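Local coordinates for protein HhaI Restriction Endonuclease (Haemophilus parahaemolyticus, PDB 6UKF) that cleaves double-stranded DNA at its recognition sequence, probably by metal-dependent hydrolysis of the phosphodiester backbone, at residues F37-I45 / K250-L258. Residues are numbered along the deposited sequence; the frame is centred on the assembly and turned at random.
With EDO (1,2-ethanediol), chain J; EDO (1,2-ethanediol), chain L; EDO (1,2-ethanediol), chain I.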
loop_
_atom_site.group_PDB
_atom_site.type_symbol
_atom_site.label_atom_id
_atom_site.label_comp_id
_atom_site.label_asym_id
_atom_site.label_seq_id
_atom_site.Cartn_x
_atom_site.Cartn_y
_atom_site.Cartn_z
ATOM N N PHE A 37 1.416 -16.686 -8.948
ATOM C CA PHE A 37 1.947 -17.831 -9.673
ATOM C C PHE A 37 0.859 -18.897 -9.732
ATOM O O PHE A 37 0.379 -19.356 -8.691
ATOM C CB PHE A 37 3.190 -18.382 -8.984
ATOM C CG PHE A 37 3.624 -19.699 -9.533
ATOM C CD1 PHE A 37 4.066 -19.801 -10.841
ATOM C CD2 PHE A 37 3.563 -20.842 -8.757
ATOM C CE1 PHE A 37 4.456 -21.018 -11.359
ATOM C CE2 PHE A 37 3.950 -22.062 -9.270
ATOM C CZ PHE A 37 4.397 -22.151 -10.573
ATOM N N THR A 38 0.478 -19.293 -10.945
ATOM C CA THR A 38 -0.714 -20.108 -11.189
ATOM C C THR A 38 -0.389 -21.570 -11.474
ATOM O O THR A 38 -1.047 -22.205 -12.305
ATOM C CB THR A 38 -1.525 -19.520 -12.342
ATOM O OG1 THR A 38 -0.728 -19.523 -13.532
ATOM C CG2 THR A 38 -1.959 -18.100 -12.032
ATOM N N GLY A 39 0.605 -22.138 -10.799
ATOM C CA GLY A 39 0.980 -23.523 -10.975
ATOM C C GLY A 39 0.394 -24.433 -9.913
ATOM O O GLY A 39 -0.575 -24.094 -9.224
ATOM N N ASN A 40 0.999 -25.618 -9.781
ATOM C CA ASN A 40 0.511 -26.611 -8.828
ATOM C C ASN A 40 0.859 -26.258 -7.391
ATOM O O ASN A 40 0.254 -26.811 -6.466
ATOM C CB ASN A 40 1.088 -27.990 -9.149
ATOM C CG ASN A 40 0.413 -28.645 -10.337
ATOM O OD1 ASN A 40 -0.714 -28.301 -10.691
ATOM N ND2 ASN A 40 1.098 -29.603 -10.956
ATOM N N ASN A 41 1.828 -25.368 -7.192
ATOM C CA ASN A 41 2.194 -24.835 -5.885
ATOM C C ASN A 41 1.952 -23.331 -5.942
ATOM O O ASN A 41 2.901 -22.541 -6.029
ATOM C CB ASN A 41 3.659 -25.139 -5.580
ATOM C CG ASN A 41 4.115 -24.560 -4.255
ATOM O OD1 ASN A 41 3.357 -24.512 -3.286
ATOM N ND2 ASN A 41 5.361 -24.113 -4.209
ATOM N N PRO A 42 0.693 -22.902 -5.918
ATOM C CA PRO A 42 0.399 -21.486 -6.146
ATOM C C PRO A 42 0.807 -20.632 -4.962
ATOM O O PRO A 42 0.767 -21.061 -3.807
ATOM C CB PRO A 42 -1.122 -21.470 -6.328
ATOM C CG PRO A 42 -1.589 -22.630 -5.526
ATOM C CD PRO A 42 -0.534 -23.688 -5.698
ATOM N N PHE A 43 1.197 -19.400 -5.264
ATOM C CA PHE A 43 1.511 -18.433 -4.226
ATOM C C PHE A 43 1.550 -17.058 -4.864
ATOM O O PHE A 43 1.677 -16.920 -6.084
ATOM C CB PHE A 43 2.850 -18.731 -3.537
ATOM C CG PHE A 43 4.012 -18.839 -4.484
ATOM C CD1 PHE A 43 4.405 -20.073 -4.969
ATOM C CD2 PHE A 43 4.712 -17.713 -4.890
ATOM C CE1 PHE A 43 5.467 -20.187 -5.844
ATOM C CE2 PHE A 43 5.776 -17.822 -5.766
ATOM C CZ PHE A 43 6.156 -19.062 -6.241
ATOM N N TYR A 44 1.435 -16.041 -4.020
ATOM C CA TYR A 44 1.541 -14.667 -4.473
ATOM C C TYR A 44 2.977 -14.176 -4.339
ATOM O O TYR A 44 3.744 -14.635 -3.485
ATOM C CB TYR A 44 0.591 -13.756 -3.693
ATOM C CG TYR A 44 -0.867 -13.994 -4.017
ATOM C CD1 TYR A 44 -1.486 -13.332 -5.070
ATOM C CD2 TYR A 44 -1.624 -14.887 -3.272
ATOM C CE1 TYR A 44 -2.818 -13.550 -5.367
ATOM C CE2 TYR A 44 -2.955 -15.111 -3.561
ATOM C CZ TYR A 44 -3.548 -14.442 -4.609
ATOM O OH TYR A 44 -4.873 -14.661 -4.900
ATOM N N ILE A 45 3.332 -13.247 -5.222
ATOM C CA ILE A 45 4.637 -12.602 -5.250
ATOM C C ILE A 45 4.392 -11.108 -5.103
ATOM O O ILE A 45 3.573 -10.536 -5.830
ATOM C CB ILE A 45 5.375 -12.895 -6.570
ATOM C CG1 ILE A 45 5.578 -14.402 -6.750
ATOM C CG2 ILE A 45 6.720 -12.165 -6.616
ATOM C CD1 ILE A 45 5.893 -14.805 -8.173
ATOM N N LYS A 250 17.397 -20.116 -6.292
ATOM C CA LYS A 250 17.122 -21.544 -6.399
ATOM C C LYS A 250 15.874 -21.928 -5.616
ATOM O O LYS A 250 15.105 -22.787 -6.056
ATOM C CB LYS A 250 18.338 -22.344 -5.949
ATOM C CG LYS A 250 19.419 -22.321 -6.999
ATOM C CD LYS A 250 20.597 -23.193 -6.649
ATOM C CE LYS A 250 21.418 -23.484 -7.889
ATOM N NZ LYS A 250 22.579 -24.347 -7.564
ATOM N N ALA A 251 15.640 -21.290 -4.468
ATOM C CA ALA A 251 14.412 -21.552 -3.726
ATOM C C ALA A 251 13.188 -21.195 -4.559
ATOM O O ALA A 251 12.189 -21.922 -4.553
ATOM C CB ALA A 251 14.407 -20.765 -2.417
ATOM N N PHE A 252 13.244 -20.071 -5.274
ATOM C CA PHE A 252 12.135 -19.694 -6.143
ATOM C C PHE A 252 11.955 -20.704 -7.266
ATOM O O PHE A 252 10.830 -21.112 -7.578
ATOM C CB PHE A 252 12.387 -18.306 -6.727
ATOM C CG PHE A 252 11.291 -17.824 -7.631
ATOM C CD1 PHE A 252 10.053 -17.485 -7.113
ATOM C CD2 PHE A 252 11.494 -17.710 -8.997
ATOM C CE1 PHE A 252 9.040 -17.038 -7.935
ATOM C CE2 PHE A 252 10.478 -17.268 -9.827
ATOM C CZ PHE A 252 9.253 -16.928 -9.294
ATOM N N GLU A 253 13.059 -21.113 -7.888
ATOM C CA GLU A 253 12.987 -22.082 -8.971
ATOM C C GLU A 253 12.456 -23.420 -8.488
ATOM O O GLU A 253 11.785 -24.129 -9.248
ATOM C CB GLU A 253 14.361 -22.201 -9.625
ATOM C CG GLU A 253 14.693 -20.940 -10.405
ATOM C CD GLU A 253 16.087 -20.916 -10.978
ATOM O OE1 GLU A 253 16.835 -21.900 -10.798
ATOM O OE2 GLU A 253 16.431 -19.898 -11.615
ATOM N N ALA A 254 12.721 -23.778 -7.233
ATOM C CA ALA A 254 12.110 -24.976 -6.672
ATOM C C ALA A 254 10.613 -24.775 -6.476
ATOM O O ALA A 254 9.807 -25.630 -6.859
ATOM C CB ALA A 254 12.779 -25.335 -5.345
ATOM N N ALA A 255 10.224 -23.635 -5.899
ATOM C CA ALA A 255 8.819 -23.401 -5.579
ATOM C C ALA A 255 7.937 -23.489 -6.818
ATOM O O ALA A 255 6.839 -24.057 -6.768
ATOM C CB ALA A 255 8.662 -22.034 -4.913
ATOM N N ILE A 256 8.387 -22.919 -7.939
ATOM C CA ILE A 256 7.569 -22.921 -9.151
ATOM C C ILE A 256 7.613 -24.252 -9.880
ATOM O O ILE A 256 6.889 -24.428 -10.870
ATOM C CB ILE A 256 7.944 -21.778 -10.115
ATOM C CG1 ILE A 256 9.372 -21.952 -10.638
ATOM C CG2 ILE A 256 7.773 -20.436 -9.427
ATOM C CD1 ILE A 256 9.787 -20.904 -11.649
ATOM N N SER A 257 8.434 -25.196 -9.419
ATOM C CA SER A 257 8.580 -26.493 -10.058
ATOM C C SER A 257 7.911 -27.625 -9.294
ATOM O O SER A 257 7.817 -28.736 -9.827
ATOM C CB SER A 257 10.071 -26.819 -10.229
ATOM O OG SER A 257 10.710 -25.845 -11.036
ATOM N N LEU A 258 7.446 -27.381 -8.073
ATOM C CA LEU A 258 6.804 -28.421 -7.275
ATOM C C LEU A 258 5.457 -28.821 -7.877
ATOM O O LEU A 258 4.671 -27.971 -8.301
ATOM C CB LEU A 258 6.618 -27.941 -5.832
ATOM C CG LEU A 258 7.891 -27.533 -5.083
ATOM C CD1 LEU A 258 7.573 -27.197 -3.636
ATOM C CD2 LEU A 258 8.948 -28.626 -5.166
ATOM O OXT LEU A 258 5.121 -30.005 -7.954
HETATM C C1 EDO J . 20.073 -21.574 -11.852
HETATM O O1 EDO J . 19.766 -21.557 -10.453
HETATM C C2 EDO J . 18.952 -20.894 -12.626
HETATM O O2 EDO J . 19.306 -20.813 -14.011
HETATM C C1 EDO L . 7.108 -22.510 -13.848
HETATM O O1 EDO L . 6.082 -23.441 -13.484
HETATM C C2 EDO L . 7.945 -23.076 -14.991
HETATM O O2 EDO L . 8.425 -24.379 -14.642
HETATM C C1 EDO I . -2.406 -19.464 -2.742
HETATM O O1 EDO I . -1.339 -19.890 -1.886
HETATM C C2 EDO I . -3.750 -19.874 -2.147
HETATM O O2 EDO I . -3.986 -19.157 -0.929
HETATM O O HOH W 1 4.336 -25.425 -8.909
#
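A beta-hairpin, its strands 35-37 and 43-47 joined by the loop that carries N40 and N41 in a mixed sheet, receives the C-terminal end of helix 242-255, and F37, F43 and I45 meet F252, A255 and I256 across the seam. Ring and methyl packing joins the helix end to the hairpin, while polar groups meet near the chain terminus. I256 meets both F37 and F43 through its beta-branch. Its CG2 methyl sits over the centre of the F37 ring, a CH-pi contact of 3.9 Å to the centroid, only 9° off the normal, while the G39 backbone N covers the opposite face. The same methyl reaches F43 CZ at the edge of that ring. With chi1 at 55°, CG of F43 lies between backbone N and carbonyl carbon, and its CZ comes within 3.9 Å of F252 CE1. I45 CD1 touches the edge of the F252 ring, which F128 of strand 126-132 meets edge-to-face. Beside the C-terminus, a water accepts from N41 N and donates to L258 O of the terminal carboxylate at 2.6 Å. N41 gives the direct bond: ND2 donates to A255 O at 3.0 Å, nearly straight at 169°, with A255 O close to the N41 amide plane but ND2 tilted from the A255 carbonyl plane.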